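Local atomic coordinates of nitrite oxidoreductase subunit A (Kuenenia stuttgartiensis, PDB entry 7B04), a protein that belongs to the molybdopterin oxidoreductase family and holds an iron/sulfur cluster, a molybdenum atom and two MD1 molecules. Residues 91-96 with 110-115; 75-80 with 87-92; 69-74 with 313-318. One frame throughout, in Å; residues are numbered along the deposited sequence.

How the contacts relate
All three contacts are buried, none at the surface; each supplies one ligand to the same iron/sulfur cluster. Contact 2 is antiparallel strand pairing in a beta hairpin, interrupted by a bulge, contact 1 is a loop folded back beyond that hairpin, and contact 3 joins a cluster-binding loop to the start of helix 314-321. Contacts 1 and 2 share Q91 and N92, and M114 of the first packs on I77 and V89 of the second. Contact 1 meets contact 3 through a modelled R113-E316 salt bridge. The chemistry shifts: backbone hydrogen bonds dominate 75-80 with 87-92, an imidazole hydrogen-bonded through both nitrogens organises 91-96 with 110-115, and ring packing beside the cluster and MD1 marks 69-74 with 313-318.

Contact 1: 91-96 with 110-115. With SF4 (iron/sulfur cluster), chain C.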
# COMPACT_ATOMS: atom_id res chain seq x y z
N GLN B 91 11.92 8.58 -6.26
CA GLN B 91 12.78 8.72 -5.10
C GLN B 91 13.91 9.69 -5.40
O GLN B 91 14.33 9.86 -6.54
CB GLN B 91 13.36 7.37 -4.69
CG GLN B 91 12.36 6.38 -4.13
CD GLN B 91 11.69 5.57 -5.22
OE1 GLN B 91 11.90 5.81 -6.41
NE2 GLN B 91 10.89 4.59 -4.81
N ASN B 92 14.40 10.34 -4.35
CA ASN B 92 15.46 11.31 -4.52
C ASN B 92 16.83 10.67 -4.61
O ASN B 92 17.74 11.26 -5.21
CB ASN B 92 15.44 12.32 -3.37
CG ASN B 92 15.95 13.69 -3.79
OD1 ASN B 92 16.18 13.94 -4.97
ND2 ASN B 92 16.12 14.58 -2.82
N TYR B 93 17.00 9.46 -4.07
CA TYR B 93 18.29 8.79 -4.00
C TYR B 93 19.32 9.73 -3.37
O TYR B 93 20.33 10.11 -3.96
CB TYR B 93 18.74 8.30 -5.38
CG TYR B 93 18.06 7.02 -5.82
CD1 TYR B 93 18.61 5.78 -5.55
CD2 TYR B 93 16.85 7.06 -6.51
CE1 TYR B 93 17.99 4.61 -5.95
CE2 TYR B 93 16.22 5.90 -6.92
CZ TYR B 93 16.79 4.68 -6.64
OH TYR B 93 16.17 3.52 -7.03
N ASP B 94 19.01 10.13 -2.13
CA ASP B 94 19.72 11.21 -1.45
C ASP B 94 20.28 10.84 -0.08
O ASP B 94 20.90 11.70 0.56
CB ASP B 94 18.78 12.40 -1.27
CG ASP B 94 17.48 12.00 -0.58
OD1 ASP B 94 17.25 10.78 -0.41
OD2 ASP B 94 16.70 12.90 -0.21
N HIS B 95 20.10 9.61 0.39
CA HIS B 95 20.44 9.29 1.77
C HIS B 95 21.95 9.36 2.02
O HIS B 95 22.37 9.68 3.14
CB HIS B 95 19.89 7.92 2.14
CG HIS B 95 18.40 7.86 2.10
ND1 HIS B 95 17.69 7.50 0.98
CD2 HIS B 95 17.47 8.15 3.05
CE1 HIS B 95 16.40 7.55 1.23
NE2 HIS B 95 16.24 7.94 2.49
N GLN B 96 22.76 9.05 1.01
CA GLN B 96 24.20 9.23 1.12
C GLN B 96 24.56 10.63 1.60
O GLN B 96 25.56 10.81 2.31
CB GLN B 96 24.87 8.95 -0.23
CG GLN B 96 24.47 9.88 -1.36
CD GLN B 96 23.24 9.40 -2.11
OE1 GLN B 96 22.49 8.55 -1.62
NE2 GLN B 96 23.04 9.93 -3.30
N TRP B 110 20.26 3.24 2.63
CA TRP B 110 18.92 3.67 3.09
C TRP B 110 17.99 3.85 1.89
O TRP B 110 16.81 3.94 2.09
CB TRP B 110 19.08 5.00 3.84
CG TRP B 110 19.32 4.93 5.31
CD1 TRP B 110 20.52 5.00 5.94
CD2 TRP B 110 18.35 4.87 6.37
NE1 TRP B 110 20.37 4.95 7.29
CE2 TRP B 110 19.05 4.87 7.58
CE3 TRP B 110 16.96 4.80 6.40
CZ2 TRP B 110 18.41 4.79 8.81
CZ3 TRP B 110 16.33 4.70 7.61
CH2 TRP B 110 17.05 4.70 8.80
N ASN B 111 18.55 3.82 0.69
CA ASN B 111 17.86 4.06 -0.60
C ASN B 111 16.97 2.88 -0.97
O ASN B 111 17.20 1.81 -0.47
CB ASN B 111 18.90 4.26 -1.71
CG ASN B 111 19.56 5.62 -1.71
OD1 ASN B 111 19.27 6.45 -0.89
ND2 ASN B 111 20.46 5.85 -2.63
N PRO B 112 16.03 3.00 -1.94
CA PRO B 112 15.33 4.23 -2.31
C PRO B 112 14.29 4.71 -1.29
O PRO B 112 14.11 5.85 -1.13
CB PRO B 112 14.74 3.87 -3.66
CG PRO B 112 14.42 2.43 -3.53
CD PRO B 112 15.54 1.88 -2.70
N ARG B 113 13.60 3.76 -0.69
CA ARG B 113 12.67 4.01 0.42
C ARG B 113 11.47 4.90 0.08
O ARG B 113 11.48 6.05 0.42
CB ARG B 113 13.52 4.35 1.64
CG ARG B 113 12.93 5.32 2.64
CD ARG B 113 14.07 5.59 3.54
NE ARG B 113 13.88 6.96 3.86
CZ ARG B 113 13.14 7.33 4.85
NH1 ARG B 113 13.00 8.61 5.12
NH2 ARG B 113 12.58 6.41 5.59
N MET B 114 10.47 4.36 -0.61
CA MET B 114 9.23 5.07 -0.87
C MET B 114 8.11 4.03 -0.90
O MET B 114 8.37 2.83 -0.96
CB MET B 114 9.32 5.85 -2.19
CG MET B 114 8.62 7.18 -2.20
SD MET B 114 9.09 8.27 -3.56
CE MET B 114 7.47 8.89 -4.02
N CYS B 115 6.86 4.48 -0.80
CA CYS B 115 5.77 3.53 -0.95
C CYS B 115 5.00 3.80 -2.24
O CYS B 115 5.12 4.86 -2.85
CB CYS B 115 4.82 3.56 0.27
SG CYS B 115 3.70 4.96 0.35
FE1 SF4 C . 4.82 7.01 3.35
FE2 SF4 C . 5.00 9.01 1.49
FE3 SF4 C . 5.35 6.40 0.74
FE4 SF4 C . 7.25 7.64 2.25
S1 SF4 C . 6.62 8.19 0.13
S2 SF4 C . 6.40 5.55 2.57
S3 SF4 C . 5.96 8.98 3.56
S4 SF4 C . 3.45 7.34 1.57
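The loop linking strand 85-91 to helix 116-119, which delivers the cluster ligand C115, doubles back where H95 meets N111 and R113. Its two limbs run in nearly opposite directions, 168° apart. Both nitrogens of the H95 imidazole are engaged across the contact: ND1 donates to N111 OD1 at 2.7 Å, with the acceptor close to the ring plane and the donor in the amide's carbonyl plane. On the other side of the ring NE2 accepts from R113 NE at 2.9 Å, a more bent bond whose guanidinium is turned 77° from the imidazole. Together these bonds are consistent with a hydrogen on ND1 and with NE2 acting as acceptor, and they restrict ring rotation. With H95 CG anti to the carbonyl carbon (chi1 -64°), that atom comes within 3.4 Å of W110 CB. W110 O lies over one face and D94 OD1 over the opposite one, both displaced toward the rim.

Apolar packing continues at P112, which follows a cis peptide: its CB touches Q91 CG at 3.5 Å and Y93 CZ at 3.7 Å. Farther along, C115 SG binds the iron FE3 at 2.2 Å. R113 is also modelled in a salt bridge to E316 on helix 314-321, its exact geometry doubtful, M114 packs on I77 of strand 76-82, and Y93 OH is hydrogen-bonded to S260 O of the subunit B chain.

Contact 2: 75-80 with 87-92; sequences CRIRAF and MRVEQN. With SF4 (iron/sulfur cluster), chain C.
R78 and E90 form a hydrogen-bonded pair in the antiparallel hairpin of strands 76-82 and 85-91, which belongs to a three-stranded sheet completed by strand 61-66. The short strand axes make an angle of 148°. From this pair the R78 side chain can be traced outward to N92. Its CB lies 3.7 Å from E90 O; CG stays somewhat farther from N92 OD1 than CD, which comes to 3.6 Å from that oxygen. A bend at chi3 (-66°) sets NE within hydrogen-bonding range of N92 OD1, at 2.5 Å in this model, with the donor tilted from the carbonyl plane. CZ lies close to the same oxygen, between NE and NH2. NH2 adds a weak bond to OD1, so one amide oxygen receives two N-H groups while the guanidinium and amide planes stand 49° apart. The remaining terminal nitrogen, NH1, is hydrogen-bonded to T62 OG1 on the neighbouring strand.

On the same sheet face as R78 and E90, the rim of the F80 ring packs on E90, CE1 to CB at 3.3 Å, and the R88 guanidinium has F80 CB over one of its faces. R88 also makes a cation-pi contact with Y57. The E90 carboxylate is paired with R257 and R241 of the subunit B chain. A79 and V89 occupy the other face, where A79 CB meets V89 CG2 at 3.7 Å.

Toward the turn, M87 and R88 both face F80, a classic beta bulge: F80 O accepts from M87 N at 3.0 Å and only weakly from R88 N. At the opposite end, C75 SG binds the iron FE4 of the cluster at 2.3 Å, and I77 CD1 approaches the sulfide S1 to 3.6 Å.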
# COMPACT_ATOMS: atom_id res chain seq x y z
N CYS B 75 9.21 10.38 3.94
CA CYS B 75 10.16 10.26 2.83
C CYS B 75 10.43 11.62 2.19
O CYS B 75 9.56 12.49 2.12
CB CYS B 75 9.62 9.29 1.78
SG CYS B 75 9.52 7.58 2.32
N ARG B 76 11.66 11.78 1.71
CA ARG B 76 12.06 12.96 0.95
C ARG B 76 11.83 12.66 -0.52
O ARG B 76 12.35 11.67 -1.05
CB ARG B 76 13.52 13.32 1.23
CG ARG B 76 14.03 14.44 0.37
CD ARG B 76 13.22 15.70 0.59
NE ARG B 76 13.50 16.35 1.86
CZ ARG B 76 12.92 17.48 2.25
NH1 ARG B 76 12.04 18.08 1.46
NH2 ARG B 76 13.22 18.02 3.42
N ILE B 77 11.06 13.52 -1.18
CA ILE B 77 10.43 13.19 -2.45
C ILE B 77 10.89 14.13 -3.55
O ILE B 77 11.05 15.33 -3.33
CB ILE B 77 8.90 13.28 -2.25
CG1 ILE B 77 8.46 12.35 -1.11
CG2 ILE B 77 8.20 12.96 -3.51
CD1 ILE B 77 7.97 11.02 -1.56
N ARG B 78 11.10 13.57 -4.75
CA ARG B 78 11.41 14.35 -5.95
C ARG B 78 10.33 14.11 -7.00
O ARG B 78 10.19 13.00 -7.51
CB ARG B 78 12.79 13.99 -6.51
CG ARG B 78 13.17 14.81 -7.73
CD ARG B 78 14.60 14.57 -8.17
NE ARG B 78 15.56 15.05 -7.18
CZ ARG B 78 15.91 16.33 -7.03
NH1 ARG B 78 15.38 17.26 -7.80
NH2 ARG B 78 16.80 16.67 -6.10
N ALA B 79 9.57 15.16 -7.31
CA ALA B 79 8.48 15.09 -8.28
C ALA B 79 8.89 15.78 -9.58
O ALA B 79 9.63 16.76 -9.57
CB ALA B 79 7.21 15.73 -7.72
N PHE B 80 8.38 15.27 -10.70
CA PHE B 80 8.68 15.82 -12.02
C PHE B 80 7.48 16.62 -12.51
O PHE B 80 6.34 16.14 -12.44
CB PHE B 80 9.01 14.73 -13.05
CG PHE B 80 10.06 13.76 -12.60
CD1 PHE B 80 9.71 12.66 -11.84
CD2 PHE B 80 11.38 13.93 -12.95
CE1 PHE B 80 10.67 11.75 -11.43
CE2 PHE B 80 12.35 13.04 -12.55
CZ PHE B 80 11.99 11.94 -11.79
N MET B 87 3.39 15.83 -12.70
CA MET B 87 3.07 14.66 -13.54
C MET B 87 3.36 13.33 -12.86
O MET B 87 2.54 12.46 -12.92
CB MET B 87 3.88 14.74 -14.82
CG MET B 87 3.63 16.00 -15.54
SD MET B 87 2.16 15.92 -16.47
CE MET B 87 2.23 14.24 -17.05
N ARG B 88 4.51 13.20 -12.25
CA ARG B 88 4.89 11.95 -11.59
C ARG B 88 5.85 12.27 -10.46
O ARG B 88 6.05 13.42 -10.18
CB ARG B 88 5.55 10.97 -12.56
CG ARG B 88 6.77 11.51 -13.28
CD ARG B 88 7.32 10.56 -14.30
NE ARG B 88 8.27 11.19 -15.19
CZ ARG B 88 7.92 11.82 -16.28
NH1 ARG B 88 8.80 12.38 -17.05
NH2 ARG B 88 6.65 11.88 -16.59
N VAL B 89 6.35 11.25 -9.80
CA VAL B 89 7.28 11.42 -8.66
C VAL B 89 8.33 10.33 -8.71
O VAL B 89 8.16 9.39 -9.45
CB VAL B 89 6.48 11.33 -7.36
CG1 VAL B 89 6.48 9.93 -6.84
CG2 VAL B 89 6.96 12.28 -6.31
N GLU B 90 9.44 10.53 -8.03
CA GLU B 90 10.44 9.46 -7.96
C GLU B 90 11.25 9.64 -6.69
O GLU B 90 11.21 10.69 -6.11
CB GLU B 90 11.40 9.48 -9.13
CG GLU B 90 12.21 8.21 -9.24
CD GLU B 90 12.93 7.96 -10.54
OE1 GLU B 90 14.00 7.41 -10.48
OE2 GLU B 90 12.41 8.29 -11.57
N GLN B 91 11.92 8.58 -6.26
CA GLN B 91 12.78 8.72 -5.10
C GLN B 91 13.91 9.69 -5.40
O GLN B 91 14.33 9.86 -6.54
CB GLN B 91 13.36 7.37 -4.69
CG GLN B 91 12.36 6.38 -4.13
CD GLN B 91 11.69 5.57 -5.22
OE1 GLN B 91 11.90 5.81 -6.41
NE2 GLN B 91 10.89 4.59 -4.81
N ASN B 92 14.40 10.34 -4.35
CA ASN B 92 15.46 11.31 -4.52
C ASN B 92 16.83 10.67 -4.61
O ASN B 92 17.74 11.26 -5.21
CB ASN B 92 15.44 12.32 -3.37
CG ASN B 92 15.95 13.69 -3.79
OD1 ASN B 92 16.18 13.94 -4.97
ND2 ASN B 92 16.12 14.58 -2.82
FE1 SF4 C . 4.82 7.01 3.35
FE2 SF4 C . 5.00 9.01 1.49
FE3 SF4 C . 5.35 6.40 0.74
FE4 SF4 C . 7.25 7.64 2.25
S1 SF4 C . 6.62 8.19 0.13
S2 SF4 C . 6.40 5.55 2.57
S3 SF4 C . 5.96 8.98 3.56
S4 SF4 C . 3.45 7.34 1.57

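Contact 3: 69-74 with 313-318. With SF4 (iron/sulfur cluster), chain C; MD1 (phosphoric acid 4-(2-amino-4-oxo-3,4,5,6,-tetrahydro-pteridin-6-yl)-2-hydroxy-3,4-dimercapto-but-3-en-yl ester guanylate ester), chain D.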
# COMPACT_ATOMS: atom_id res chain seq x y z
N PRO B 69 2.22 11.50 5.81
CA PRO B 69 0.85 11.13 6.19
C PRO B 69 0.72 10.25 7.43
O PRO B 69 -0.17 9.39 7.41
CB PRO B 69 0.36 10.37 4.96
CG PRO B 69 1.59 9.64 4.51
CD PRO B 69 2.78 10.53 4.85
N ASN B 70 1.51 10.41 8.49
CA ASN B 70 1.53 9.44 9.59
C ASN B 70 2.06 8.12 9.06
O ASN B 70 1.71 7.03 9.53
CB ASN B 70 0.17 9.26 10.28
CG ASN B 70 0.27 8.47 11.58
OD1 ASN B 70 1.35 8.04 11.99
ND2 ASN B 70 -0.87 8.27 12.24
N ASP B 71 2.88 8.17 8.01
CA ASP B 71 3.48 6.93 7.47
C ASP B 71 4.48 6.36 8.50
O ASP B 71 4.60 5.13 8.62
CB ASP B 71 4.15 7.17 6.12
CG ASP B 71 4.23 5.92 5.25
OD1 ASP B 71 3.19 5.27 5.06
OD2 ASP B 71 5.35 5.61 4.78
N THR B 72 5.14 7.28 9.21
CA THR B 72 6.26 7.07 10.13
C THR B 72 7.59 7.09 9.39
O THR B 72 8.64 6.85 10.01
CB THR B 72 6.16 5.78 10.98
OG1 THR B 72 7.01 5.91 12.12
CG2 THR B 72 6.62 4.55 10.22
N HIS B 73 7.58 7.36 8.09
CA HIS B 73 8.79 7.36 7.27
C HIS B 73 9.19 8.74 6.79
O HIS B 73 10.39 9.00 6.65
CB HIS B 73 8.61 6.41 6.09
CG HIS B 73 8.33 5.00 6.50
ND1 HIS B 73 9.30 4.18 7.05
CD2 HIS B 73 7.19 4.27 6.48
CE1 HIS B 73 8.77 3.01 7.33
NE2 HIS B 73 7.49 3.03 6.99
N ALA B 74 8.23 9.63 6.53
CA ALA B 74 8.50 11.02 6.15
C ALA B 74 9.51 11.10 5.01
O ALA B 74 10.53 11.79 5.10
CB ALA B 74 8.96 11.84 7.36
N LYS B 313 5.80 -1.07 7.39
CA LYS B 313 6.99 -0.22 7.44
C LYS B 313 7.80 -0.46 6.18
O LYS B 313 9.02 -0.64 6.22
CB LYS B 313 7.81 -0.45 8.72
CG LYS B 313 7.02 -0.25 10.01
CD LYS B 313 7.33 1.08 10.68
CE LYS B 313 6.30 1.42 11.76
NZ LYS B 313 4.89 1.28 11.28
N MET B 314 7.12 -0.47 5.03
CA MET B 314 7.70 -1.00 3.80
C MET B 314 9.01 -0.33 3.39
O MET B 314 9.94 -1.06 2.99
CB MET B 314 6.65 -0.97 2.68
CG MET B 314 5.80 0.29 2.55
SD MET B 314 4.56 0.19 1.27
CE MET B 314 3.61 -1.14 1.97
N PRO B 315 9.17 1.00 3.42
CA PRO B 315 10.45 1.56 2.95
C PRO B 315 11.65 1.14 3.78
O PRO B 315 12.77 1.14 3.26
CB PRO B 315 10.23 3.08 3.00
CG PRO B 315 9.04 3.27 3.84
CD PRO B 315 8.20 2.08 3.70
N GLU B 316 11.44 0.72 5.02
CA GLU B 316 12.54 0.26 5.86
C GLU B 316 12.52 -1.25 6.04
O GLU B 316 13.35 -1.79 6.76
CB GLU B 316 12.49 0.92 7.24
CG GLU B 316 11.91 2.32 7.27
CD GLU B 316 12.91 3.39 6.91
OE1 GLU B 316 14.04 3.04 6.52
OE2 GLU B 316 12.58 4.59 7.05
N ALA B 317 11.59 -1.93 5.36
CA ALA B 317 11.47 -3.37 5.53
C ALA B 317 12.71 -4.10 5.04
O ALA B 317 13.06 -5.16 5.55
CB ALA B 317 10.22 -3.88 4.82
N HIS B 318 13.41 -3.53 4.05
CA HIS B 318 14.61 -4.19 3.54
C HIS B 318 15.64 -4.41 4.64
O HIS B 318 16.48 -5.31 4.51
CB HIS B 318 15.21 -3.37 2.40
CG HIS B 318 16.00 -2.18 2.86
ND1 HIS B 318 17.34 -2.25 3.15
CD2 HIS B 318 15.63 -0.90 3.07
CE1 HIS B 318 17.77 -1.06 3.53
NE2 HIS B 318 16.75 -0.22 3.49
FE1 SF4 C . 4.82 7.01 3.35
FE2 SF4 C . 5.00 9.01 1.49
FE3 SF4 C . 5.35 6.40 0.74
FE4 SF4 C . 7.25 7.64 2.25
S1 SF4 C . 6.62 8.19 0.13
S2 SF4 C . 6.40 5.55 2.57
S3 SF4 C . 5.96 8.98 3.56
S4 SF4 C . 3.45 7.34 1.57
PB MD1 D . 0.87 -3.17 12.80
O3B MD1 D . -0.66 -3.62 13.22
O1B MD1 D . 1.48 -4.22 11.90
O2B MD1 D . 1.71 -3.04 14.05
O3A MD1 D . 0.80 -1.72 12.02
C10 MD1 D . 0.44 -0.56 12.70
C11 MD1 D . 1.22 0.65 12.10
O11 MD1 D . 1.36 0.32 10.53
C12 MD1 D . 0.62 1.79 12.46
S12 MD1 D . -0.09 1.93 14.12
C13 MD1 D . 0.51 3.09 11.61
S13 MD1 D . -0.35 4.48 12.40
C14 MD1 D . 0.96 3.27 10.26
N15 MD1 D . 0.02 2.30 9.40
C16 MD1 D . 0.51 2.07 8.10
C15 MD1 D . -0.38 2.00 6.91
O14 MD1 D . -1.55 2.15 7.04
N17 MD1 D . 0.21 1.74 5.57
C17 MD1 D . 1.73 1.55 5.42
N16 MD1 D . 2.30 1.30 4.10
N18 MD1 D . 2.64 1.62 6.62
C20 MD1 D . 2.09 1.87 7.92
N8 MD1 D . 2.89 1.94 9.08
C7 MD1 D . 2.45 3.17 10.02
PA MD1 D . -1.47 -4.90 12.57
O1A MD1 D . -2.94 -4.73 12.86
O2A MD1 D . -1.23 -4.92 11.08
O5' MD1 D . -0.97 -6.34 13.21
C5' MD1 D . 0.16 -6.96 12.68
C4' MD1 D . -0.00 -8.52 12.70
O4' MD1 D . -0.36 -9.06 14.11
C1' MD1 D . -1.49 -10.10 13.82
N9 MD1 D . -2.33 -10.36 15.01
C4 MD1 D . -1.82 -11.01 16.05
N3 MD1 D . -0.46 -11.57 16.30
C2 MD1 D . -0.17 -12.24 17.57
N2 MD1 D . 1.15 -12.79 17.81
N1 MD1 D . -1.20 -12.37 18.57
C6 MD1 D . -2.50 -11.82 18.32
O6 MD1 D . -3.35 -11.92 19.14
C5 MD1 D . -2.80 -11.12 16.99
N7 MD1 D . -3.89 -10.54 16.51
C8 MD1 D . -3.62 -10.07 15.28
C2' MD1 D . -2.14 -9.50 12.90
O2' MD1 D . -2.98 -10.44 12.18
C3' MD1 D . -0.96 -8.89 11.92
O3' MD1 D . -0.47 -9.92 11.02
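The imidazole of H73 is sandwiched: P315 CG stands over the centre of one face in a CH-pi contact, 8° off the ring normal, and T72 CG2 lies over the opposite face, offset toward the rim. Around the edge, near the ring plane, K313 CA is 3.3 Å from H73 NE2, and E316 OE2 accepts a weak bond from H73 ND1 at 3.3 Å. The latter is nearly straight at 163°, but the position of the oxygen is less certain, and the stronger modelled partner of E316 is R113. Because K313, P315 and E316 all bound this one ring, its packing ties the loop 69-74 to the opening of the helix.

The flanking residues reach the iron/sulfur cluster and MD1. D71 OD2 binds the iron FE1 at 2.1 Å, so a carboxylate serves the cluster alongside the cysteines C75 and C115, while D71 O is 3.2 Å from MD1 C7. T72 CG2 packs across K313 CE at 3.5 Å. A turn about the CD-CE bond of the lysine (chi4 -50°) brings NZ to 3.0 Å from MD1 N8 in a weak hydrogen bond; A563 O is a second weak partner. M314 CE approaches the same MD1 at N16, 3.5 Å away.

In the fold, 69-74 is the loop between strands 61-66 and 76-82, whereas K313 separates helix 309-312 from helix 314-321. R113 NH1 probably donates a hydrogen bond to H73 O from the loop before helix 116-119, and I36 and V263 of the subunit B chain pack on M314 and P315.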